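Local atomic coordinates of long form salivary protein D7L1 (Anopheles stephensi, PDB entry 3NHI), a protein that sequesters host cysteinyl leukotrienes and binds stable thromboxane A2 analogues, helping the mosquito to blood-feed. Residues Ala11-Val14 with Tyr15-Tyr19; Thr31-Thr34 with Leu35-Trp39. All coordinates share one frame; numbering follows the deposited sequence.

How the interactions relate
Interactions 1 and 2 are successive along the chain, one in the middle of helix 8-22 and the other where helix 28-37 ends, with centres about 14 Å apart. Both line the lipid pocket. The bound hydroxyeicosatetraenoic acid passes from Leu12, near its carboxylate, by Tyr15 and Tyr19 to Trp39 and Trp36, while Lys151 and Gly133 give it further hydrogen bonds. The two contacts also touch directly: Tyr19 OH lies 2.6 Å from Asn37 OD1, a probable hydrogen bond, and Tyr15 OH packs 3.4 Å from Trp39 CH2. Tyr15, Tyr19 and Trp39 thus bring aromatic side chains to the lipid, and Trp36 adds its backbone carbonyl.

Interaction 1 of 2, residues Ala11-Val14 with Tyr15-Tyr19; sequences ALYV and YKRCY. With EAH ((5S,7E,9E,11Z,14Z)-5-hydroxyicosa-7,9,11,14-tetraenoic acid), chain B.
Tyr15 N reaches back to Ala11 O at 3.0 Å, and Lys16 N to Leu12 O, Arg17 N to Tyr13 O and Cys18 N to Val14 O repeat the step: four consecutive alpha-helical bonds. The Arg17 guanidinium is held by salt bridges to Asp21 and Glu209, and the Tyr15 hydroxyl is hydrogen-bonded to Tyr131 O. At the polar end of the Tyr13-Arg17 pair, OH of Tyr13 stands 3.3 Å from NH1 of Arg17. With CG anti to the backbone N in both residues (chi1 -179° for Tyr13, 174° for Arg17), the two side chains run alongside each other in the same direction, ring and guanidinium planes turned 57° apart. Arg17 CB lies over one face of Tyr13. Lys16 brings CE to within 3.8 Å of Tyr13 CD1, its chain crossing the ring at a slant.

Tyr15 works on the other side of the helix. Ala11 O sits 3.1 Å above one face of its ring, toward the rim, while the lipid's C8 lies over the opposite face; Ala11 CB adds an apolar touch on Tyr15 CE2 at 3.9 Å. Leu12 CD1 meets the carboxylate end of the lipid, 3.7 Å from O2. Tyr19 OH comes 3.6 Å from C7 of the lipid, while Asn37 is its polar partner.

Helix 8-22 is thus one wall of the pocket, tied to helix 46-58 by the Cys18-Cys54 disulfide and by packing of Tyr15 and Cys18 on Val55.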
ATOM      1  N   ALA A  11       4.661   1.856   5.056  1.00  4.57           N
ATOM      2  CA  ALA A  11       4.779   3.297   4.835  1.00  4.94           C
ATOM      3  C   ALA A  11       4.814   3.645   3.340  1.00  4.58           C
ATOM      4  O   ALA A  11       4.121   4.581   2.902  1.00  4.85           O
ATOM      5  CB  ALA A  11       6.007   3.852   5.547  1.00  5.20           C
ATOM      6  N   LEU A  12       5.610   2.902   2.564  1.00  4.61           N
ATOM      7  CA  LEU A  12       5.709   3.152   1.123  1.00  4.68           C
ATOM      8  C   LEU A  12       4.351   2.996   0.445  1.00  4.72           C
ATOM      9  O   LEU A  12       3.995   3.777  -0.453  1.00  5.00           O
ATOM     10  CB  LEU A  12       6.743   2.226   0.479  1.00  5.04           C
ATOM     11  CG  LEU A  12       7.204   2.659  -0.920  1.00  5.84           C
ATOM     12  CD1 LEU A  12       7.958   3.992  -0.897  1.00  8.01           C
ATOM     13  CD2 LEU A  12       8.068   1.585  -1.552  1.00  7.40           C
ATOM     14  N   TYR A  13       3.588   1.993   0.885  1.00  4.63           N
ATOM     15  CA  TYR A  13       2.236   1.795   0.378  1.00  5.39           C
ATOM     16  C   TYR A  13       1.373   3.032   0.602  1.00  5.55           C
ATOM     17  O   TYR A  13       0.685   3.502  -0.315  1.00  5.34           O
ATOM     18  CB  TYR A  13       1.575   0.566   1.019  1.00  5.25           C
ATOM     19  CG  TYR A  13       0.178   0.346   0.482  1.00  5.06           C
ATOM     20  CD1 TYR A  13      -0.037  -0.468  -0.632  1.00  5.57           C
ATOM     21  CD2 TYR A  13      -0.922   0.990   1.059  1.00  5.54           C
ATOM     22  CE1 TYR A  13      -1.314  -0.631  -1.153  1.00  5.93           C
ATOM     23  CE2 TYR A  13      -2.190   0.839   0.547  1.00  6.16           C
ATOM     24  CZ  TYR A  13      -2.383   0.016  -0.553  1.00  6.80           C
ATOM     25  OH  TYR A  13      -3.655  -0.142  -1.072  1.00  8.04           O
ATOM     26  N   VAL A  14       1.409   3.568   1.820  1.00  5.27           N
ATOM     27  CA  VAL A  14       0.679   4.795   2.131  1.00  5.48           C
ATOM     28  C   VAL A  14       1.094   5.955   1.229  1.00  5.48           C
ATOM     29  O   VAL A  14       0.245   6.627   0.640  1.00  5.26           O
ATOM     30  CB  VAL A  14       0.835   5.174   3.611  1.00  5.46           C
ATOM     31  CG1 VAL A  14       0.314   6.595   3.867  1.00  6.47           C
ATOM     32  CG2 VAL A  14       0.121   4.158   4.482  1.00  6.19           C
ATOM     33  N   TYR A  15       2.396   6.182   1.097  1.00  5.30           N
ATOM     34  CA  TYR A  15       2.846   7.298   0.262  1.00  5.92           C
ATOM     35  C   TYR A  15       2.366   7.136  -1.180  1.00  5.97           C
ATOM     36  O   TYR A  15       1.804   8.071  -1.757  1.00  6.70           O
ATOM     37  CB  TYR A  15       4.373   7.470   0.302  1.00  5.92           C
ATOM     38  CG  TYR A  15       4.944   7.660   1.702  1.00  5.72           C
ATOM     39  CD1 TYR A  15       4.373   8.571   2.598  1.00  5.84           C
ATOM     40  CD2 TYR A  15       6.057   6.937   2.121  1.00  6.94           C
ATOM     41  CE1 TYR A  15       4.885   8.742   3.876  1.00  5.72           C
ATOM     42  CE2 TYR A  15       6.581   7.101   3.407  1.00  5.72           C
ATOM     43  CZ  TYR A  15       5.989   8.011   4.269  1.00  5.39           C
ATOM     44  OH  TYR A  15       6.470   8.190   5.540  1.00  6.31           O
ATOM     45  N   LYS A  16       2.550   5.951  -1.754  1.00  6.18           N
ATOM     46  CA  LYS A  16       2.256   5.764  -3.174  1.00  6.72           C
ATOM     47  C   LYS A  16       0.760   5.783  -3.434  1.00  6.66           C
ATOM     48  O   LYS A  16       0.318   6.353  -4.431  1.00  6.83           O
ATOM     49  CB  LYS A  16       2.941   4.516  -3.743  1.00  7.18           C
ATOM     50  CG  LYS A  16       2.381   3.169  -3.289  1.00  7.87           C
ATOM     51  CD  LYS A  16       1.459   2.520  -4.328  1.00  9.33           C
ATOM     52  CE  LYS A  16       1.062   1.099  -3.897  1.00  9.22           C
ATOM     53  NZ  LYS A  16       0.245   0.434  -4.941  1.00 11.94           N
ATOM     54  N   ARG A  17      -0.031   5.185  -2.542  1.00  6.15           N
ATOM     55  CA  ARG A  17      -1.482   5.203  -2.712  1.00  6.51           C
ATOM     56  C   ARG A  17      -2.025   6.623  -2.582  1.00  6.55           C
ATOM     57  O   ARG A  17      -2.924   7.020  -3.328  1.00  7.07           O
ATOM     58  CB  ARG A  17      -2.174   4.227  -1.753  1.00  6.59           C
ATOM     59  CG  ARG A  17      -3.698   4.289  -1.772  1.00  7.41           C
ATOM     60  CD  ARG A  17      -4.292   4.060  -3.163  1.00  8.91           C
ATOM     61  NE  ARG A  17      -5.742   3.922  -3.060  1.00  9.10           N
ATOM     62  CZ  ARG A  17      -6.383   2.762  -2.938  1.00  9.52           C
ATOM     63  NH1 ARG A  17      -5.705   1.621  -2.923  1.00 11.29           N
ATOM     64  NH2 ARG A  17      -7.705   2.752  -2.827  1.00 11.05           N
ATOM     65  N   CYS A  18      -1.470   7.395  -1.653  1.00  5.83           N
ATOM     66  CA  CYS A  18      -1.892   8.786  -1.523  1.00  6.04           C
ATOM     67  C   CYS A  18      -1.511   9.610  -2.746  1.00  6.48           C
ATOM     68  O   CYS A  18      -2.302  10.447  -3.181  1.00  6.30           O
ATOM     69  CB  CYS A  18      -1.371   9.410  -0.230  1.00  6.19           C
ATOM     70  SG  CYS A  18      -2.148   8.743   1.260  1.00  6.52           S
ATOM     71  N   TYR A  19      -0.321   9.378  -3.313  1.00  6.46           N
ATOM     72  CA  TYR A  19       0.031  10.012  -4.588  1.00  7.59           C
ATOM     73  C   TYR A  19      -0.997   9.648  -5.658  1.00  7.66           C
ATOM     74  O   TYR A  19      -1.493  10.514  -6.376  1.00  8.15           O
ATOM     75  CB  TYR A  19       1.424   9.582  -5.063  1.00  8.57           C
ATOM     76  CG  TYR A  19       2.607  10.385  -4.556  1.00 11.98           C
ATOM     77  CD1 TYR A  19       3.357  11.174  -5.426  1.00 16.74           C
ATOM     78  CD2 TYR A  19       3.016  10.304  -3.226  1.00 16.32           C
ATOM     79  CE1 TYR A  19       4.464  11.888  -4.982  1.00 17.89           C
ATOM     80  CE2 TYR A  19       4.128  11.014  -2.770  1.00 17.80           C
ATOM     81  CZ  TYR A  19       4.839  11.802  -3.655  1.00 17.13           C
ATOM     82  OH  TYR A  19       5.927  12.500  -3.201  1.00 17.80           O
TER
HETATM   83  O1  EAH B   1      12.075   3.777  -0.613  1.00 16.83           O
HETATM   84  C1  EAH B   1      11.530   4.909  -0.675  1.00 19.78           C
HETATM   85  O2  EAH B   1      11.217   5.451  -1.763  1.00 20.15           O
HETATM   86  C2  EAH B   1      11.234   5.638   0.621  1.00 20.85           C
HETATM   87  C3  EAH B   1      10.908   7.111   0.366  1.00 23.82           C
HETATM   88  C4  EAH B   1       9.404   7.338   0.236  1.00 25.89           C
HETATM   89  C5  EAH B   1       9.114   8.796  -0.054  1.00 27.40           C
HETATM   90  O3  EAH B   1       9.350   9.512   1.047  1.00 28.84           O
HETATM   91  C6  EAH B   1       7.659   8.969  -0.482  1.00 27.81           C
HETATM   92  C7  EAH B   1       7.293  10.437  -0.627  1.00 28.00           C
HETATM   93  C8  EAH B   1       6.380  10.864   0.502  1.00 28.30           C
HETATM   94  C9  EAH B   1       6.217  12.313   0.480  1.00 28.70           C
HETATM   95  C10 EAH B   1       5.563  12.733   1.563  1.00 28.51           C
HETATM   96  C11 EAH B   1       5.433  14.186   1.494  1.00 28.90           C
HETATM   97  C12 EAH B   1       4.899  14.928   2.468  1.00 29.13           C
HETATM   98  C13 EAH B   1       4.347  14.352   3.751  1.00 29.15           C
HETATM   99  C14 EAH B   1       2.857  14.156   3.572  1.00 28.77           C
HETATM  100  C15 EAH B   1       1.942  14.450   4.499  1.00 29.04           C
HETATM  101  C16 EAH B   1       2.280  15.004   5.861  1.00 28.83           C
HETATM  102  C17 EAH B   1       2.237  13.871   6.876  1.00 27.87           C
HETATM  103  C18 EAH B   1       3.626  13.290   7.094  1.00 27.00           C
HETATM  104  C19 EAH B   1       3.671  12.492   8.387  1.00 26.83           C
HETATM  105  C20 EAH B   1       5.019  11.832   8.562  1.00 26.27           C

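Interaction 2 of 2, residues Thr31-Thr34 with Leu35-Trp39; sequences TYMT and LWNAW. With EAH ((5S,7E,9E,11Z,14Z)-5-hydroxyicosa-7,9,11,14-tetraenoic acid), chain B.
Tyr32 turns its ring edge toward the face of Trp36 in an offset edge-to-face pair, the planes at 69° and the ring centroids 5.6 Å apart. The nearest atoms are Tyr32 CD1 and Trp36 CZ2, at 3.6 Å. Over the same indole, Tyr32 CB makes a CH-pi contact with the six-membered ring, 4.2 Å from its centroid, and Tyr32 O hangs 3.2 Å above the plane, toward the rim. Trp36 CG is anti to its own carbonyl carbon (chi1 -59°), which swings the indole back along the helix beneath that oxygen. The same oxygen accepts the backbone bond from Trp36 N, and the indole simply packs against it. Tyr51 stacks on Trp36, and the Tyr32 hydroxyl is bonded to Asp45.

Helix 28-37 stops here in a Schellman motif. Trp39, the C-prime residue with positive phi (59°), gives its N to Trp36 O, while Arg40 N turns back to Leu35 O. The preceding helical bonds are uneven: Asn37 N to Met33 O is short at 2.7 Å, whereas Leu35 N to Thr31 O and Ala38 N to Thr34 O are weak. The Asn37 side chain lies across that of Met33, with Asn37 ND2 3.6 Å from Met33 CG; the polar partner of the amide is Tyr19 of helix 8-22.

Beyond the Schellman turn, the Trp39 indole lies against the lipid. C10 of the polyene lies 3.4 Å above the ring, over its centre, and the lipid hydroxyl O3 sits at the edge, in plane, where Trp39 NE1 donates to it at 2.9 Å. Trp39 is also a leukotriene C4-binding residue, and Arg128 makes a cation-pi contact with its ring.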
ATOM      1  N   THR A  31       4.459  19.297 -11.030  1.00 25.85           N
ATOM      2  CA  THR A  31       4.634  20.381 -10.059  1.00 25.03           C
ATOM      3  C   THR A  31       4.367  19.926  -8.618  1.00 23.56           C
ATOM      4  O   THR A  31       5.198  20.139  -7.731  1.00 23.33           O
ATOM      5  CB  THR A  31       3.736  21.592 -10.401  1.00 25.64           C
ATOM      6  OG1 THR A  31       3.804  21.858 -11.809  1.00 27.16           O
ATOM      7  CG2 THR A  31       4.183  22.830  -9.634  1.00 26.20           C
ATOM      8  N   TYR A  32       3.211  19.302  -8.396  1.00 21.83           N
ATOM      9  CA  TYR A  32       2.859  18.769  -7.082  1.00 20.35           C
ATOM     10  C   TYR A  32       3.808  17.656  -6.664  1.00 20.02           C
ATOM     11  O   TYR A  32       4.288  17.642  -5.529  1.00 18.85           O
ATOM     12  CB  TYR A  32       1.407  18.277  -7.060  1.00 19.52           C
ATOM     13  CG  TYR A  32       0.400  19.404  -7.039  1.00 18.59           C
ATOM     14  CD1 TYR A  32      -0.110  19.889  -5.836  1.00 16.22           C
ATOM     15  CD2 TYR A  32      -0.031  19.994  -8.222  1.00 17.92           C
ATOM     16  CE1 TYR A  32      -1.033  20.929  -5.818  1.00 15.50           C
ATOM     17  CE2 TYR A  32      -0.942  21.035  -8.216  1.00 17.34           C
ATOM     18  CZ  TYR A  32      -1.441  21.497  -7.016  1.00 15.81           C
ATOM     19  OH  TYR A  32      -2.343  22.534  -7.036  1.00 17.14           O
ATOM     20  N   MET A  33       4.101  16.738  -7.582  1.00 19.89           N
ATOM     21  CA  MET A  33       5.004  15.638  -7.263  1.00 20.31           C
ATOM     22  C   MET A  33       6.396  16.130  -6.841  1.00 19.78           C
ATOM     23  O   MET A  33       6.967  15.599  -5.894  1.00 19.49           O
ATOM     24  CB  MET A  33       5.089  14.612  -8.398  1.00 20.97           C
ATOM     25  CG  MET A  33       5.804  13.332  -7.980  1.00 23.55           C
ATOM     26  SD  MET A  33       5.383  11.875  -8.940  1.00 29.18           S
ATOM     27  CE  MET A  33       5.924  12.380 -10.569  1.00 28.42           C
ATOM     28  N   THR A  34       6.917  17.153  -7.516  1.00 19.51           N
ATOM     29  CA  THR A  34       8.230  17.724  -7.180  1.00 19.30           C
ATOM     30  C   THR A  34       8.270  18.268  -5.749  1.00 18.01           C
ATOM     31  O   THR A  34       9.228  18.021  -5.005  1.00 18.27           O
ATOM     32  CB  THR A  34       8.644  18.837  -8.176  1.00 19.93           C
ATOM     33  OG1 THR A  34       8.614  18.318  -9.511  1.00 22.17           O
ATOM     34  CG2 THR A  34      10.048  19.362  -7.876  1.00 20.73           C
ATOM     35  N   LEU A  35       7.231  19.003  -5.369  1.00 16.50           N
ATOM     36  CA  LEU A  35       7.136  19.552  -4.021  1.00 14.93           C
ATOM     37  C   LEU A  35       6.945  18.447  -2.983  1.00 13.68           C
ATOM     38  O   LEU A  35       7.631  18.423  -1.961  1.00 12.35           O
ATOM     39  CB  LEU A  35       6.013  20.597  -3.938  1.00 15.12           C
ATOM     40  CG  LEU A  35       6.349  21.968  -4.547  1.00 15.64           C
ATOM     41  CD1 LEU A  35       5.084  22.757  -4.855  1.00 16.43           C
ATOM     42  CD2 LEU A  35       7.273  22.773  -3.636  1.00 15.41           C
ATOM     43  N   TRP A  36       6.026  17.524  -3.257  1.00 12.69           N
ATOM     44  CA  TRP A  36       5.732  16.460  -2.301  1.00 11.93           C
ATOM     45  C   TRP A  36       6.897  15.479  -2.151  1.00 12.04           C
ATOM     46  O   TRP A  36       7.149  14.996  -1.050  1.00 11.75           O
ATOM     47  CB  TRP A  36       4.441  15.712  -2.662  1.00 11.67           C
ATOM     48  CG  TRP A  36       3.205  16.569  -2.724  1.00 10.35           C
ATOM     49  CD1 TRP A  36       3.065  17.867  -2.304  1.00 10.62           C
ATOM     50  CD2 TRP A  36       1.923  16.166  -3.219  1.00 10.54           C
ATOM     51  NE1 TRP A  36       1.776  18.298  -2.525  1.00 10.91           N
ATOM     52  CE2 TRP A  36       1.056  17.275  -3.086  1.00 10.05           C
ATOM     53  CE3 TRP A  36       1.426  14.978  -3.777  1.00 10.72           C
ATOM     54  CZ2 TRP A  36      -0.284  17.229  -3.480  1.00  9.82           C
ATOM     55  CZ3 TRP A  36       0.090  14.932  -4.172  1.00 10.09           C
ATOM     56  CH2 TRP A  36      -0.746  16.052  -4.024  1.00  9.53           C
ATOM     57  N   ASN A  37       7.592  15.180  -3.252  1.00 12.25           N
ATOM     58  CA  ASN A  37       8.783  14.327  -3.209  1.00 12.56           C
ATOM     59  C   ASN A  37       9.841  14.908  -2.277  1.00 11.86           C
ATOM     60  O   ASN A  37      10.592  14.166  -1.637  1.00 11.85           O
ATOM     61  CB  ASN A  37       9.397  14.151  -4.605  1.00 13.42           C
ATOM     62  CG  ASN A  37       8.679  13.112  -5.456  1.00 16.09           C
ATOM     63  OD1 ASN A  37       7.740  12.452  -5.013  1.00 18.83           O
ATOM     64  ND2 ASN A  37       9.136  12.959  -6.694  1.00 19.22           N
ATOM     65  N   ALA A  38       9.885  16.237  -2.198  1.00 11.23           N
ATOM     66  CA  ALA A  38      10.821  16.940  -1.329  1.00 10.91           C
ATOM     67  C   ALA A  38      10.251  17.127   0.079  1.00 10.37           C
ATOM     68  O   ALA A  38      10.839  17.831   0.901  1.00 11.07           O
ATOM     69  CB  ALA A  38      11.190  18.287  -1.942  1.00 11.40           C
ATOM     70  N   TRP A  39       9.110  16.492   0.353  1.00 10.03           N
ATOM     71  CA  TRP A  39       8.438  16.587   1.657  1.00  9.81           C
ATOM     72  C   TRP A  39       8.073  18.032   2.028  1.00 10.25           C
ATOM     73  O   TRP A  39       8.173  18.453   3.183  1.00 10.51           O
ATOM     74  CB  TRP A  39       9.239  15.860   2.757  1.00  9.66           C
ATOM     75  CG  TRP A  39       9.067  14.363   2.699  1.00  9.39           C
ATOM     76  CD1 TRP A  39       9.487  13.524   1.705  1.00 10.30           C
ATOM     77  CD2 TRP A  39       8.427  13.541   3.678  1.00  9.16           C
ATOM     78  NE1 TRP A  39       9.148  12.224   2.007  1.00 11.02           N
ATOM     79  CE2 TRP A  39       8.494  12.205   3.213  1.00  8.71           C
ATOM     80  CE3 TRP A  39       7.799  13.803   4.904  1.00  9.14           C
ATOM     81  CZ2 TRP A  39       7.956  11.129   3.939  1.00  8.86           C
ATOM     82  CZ3 TRP A  39       7.264  12.730   5.630  1.00  9.11           C
ATOM     83  CH2 TRP A  39       7.346  11.412   5.140  1.00  8.79           C
TER
HETATM   84  O1  EAH B   1      12.075   3.777  -0.613  1.00 16.83           O
HETATM   85  C1  EAH B   1      11.530   4.909  -0.675  1.00 19.78           C
HETATM   86  O2  EAH B   1      11.217   5.451  -1.763  1.00 20.15           O
HETATM   87  C2  EAH B   1      11.234   5.638   0.621  1.00 20.85           C
HETATM   88  C3  EAH B   1      10.908   7.111   0.366  1.00 23.82           C
HETATM   89  C4  EAH B   1       9.404   7.338   0.236  1.00 25.89           C
HETATM   90  C5  EAH B   1       9.114   8.796  -0.054  1.00 27.40           C
HETATM   91  O3  EAH B   1       9.350   9.512   1.047  1.00 28.84           O
HETATM   92  C6  EAH B   1       7.659   8.969  -0.482  1.00 27.81           C
HETATM   93  C7  EAH B   1       7.293  10.437  -0.627  1.00 28.00           C
HETATM   94  C8  EAH B   1       6.380  10.864   0.502  1.00 28.30           C
HETATM   95  C9  EAH B   1       6.217  12.313   0.480  1.00 28.70           C
HETATM   96  C10 EAH B   1       5.563  12.733   1.563  1.00 28.51           C
HETATM   97  C11 EAH B   1       5.433  14.186   1.494  1.00 28.90           C
HETATM   98  C12 EAH B   1       4.899  14.928   2.468  1.00 29.13           C
HETATM   99  C13 EAH B   1       4.347  14.352   3.751  1.00 29.15           C
HETATM  100  C14 EAH B   1       2.857  14.156   3.572  1.00 28.77           C
HETATM  101  C15 EAH B   1       1.942  14.450   4.499  1.00 29.04           C
HETATM  102  C16 EAH B   1       2.280  15.004   5.861  1.00 28.83           C
HETATM  103  C17 EAH B   1       2.237  13.871   6.876  1.00 27.87           C
HETATM  104  C18 EAH B   1       3.626  13.290   7.094  1.00 27.00           C
HETATM  105  C19 EAH B   1       3.671  12.492   8.387  1.00 26.83           C
HETATM  106  C20 EAH B   1       5.019  11.832   8.562  1.00 26.27           C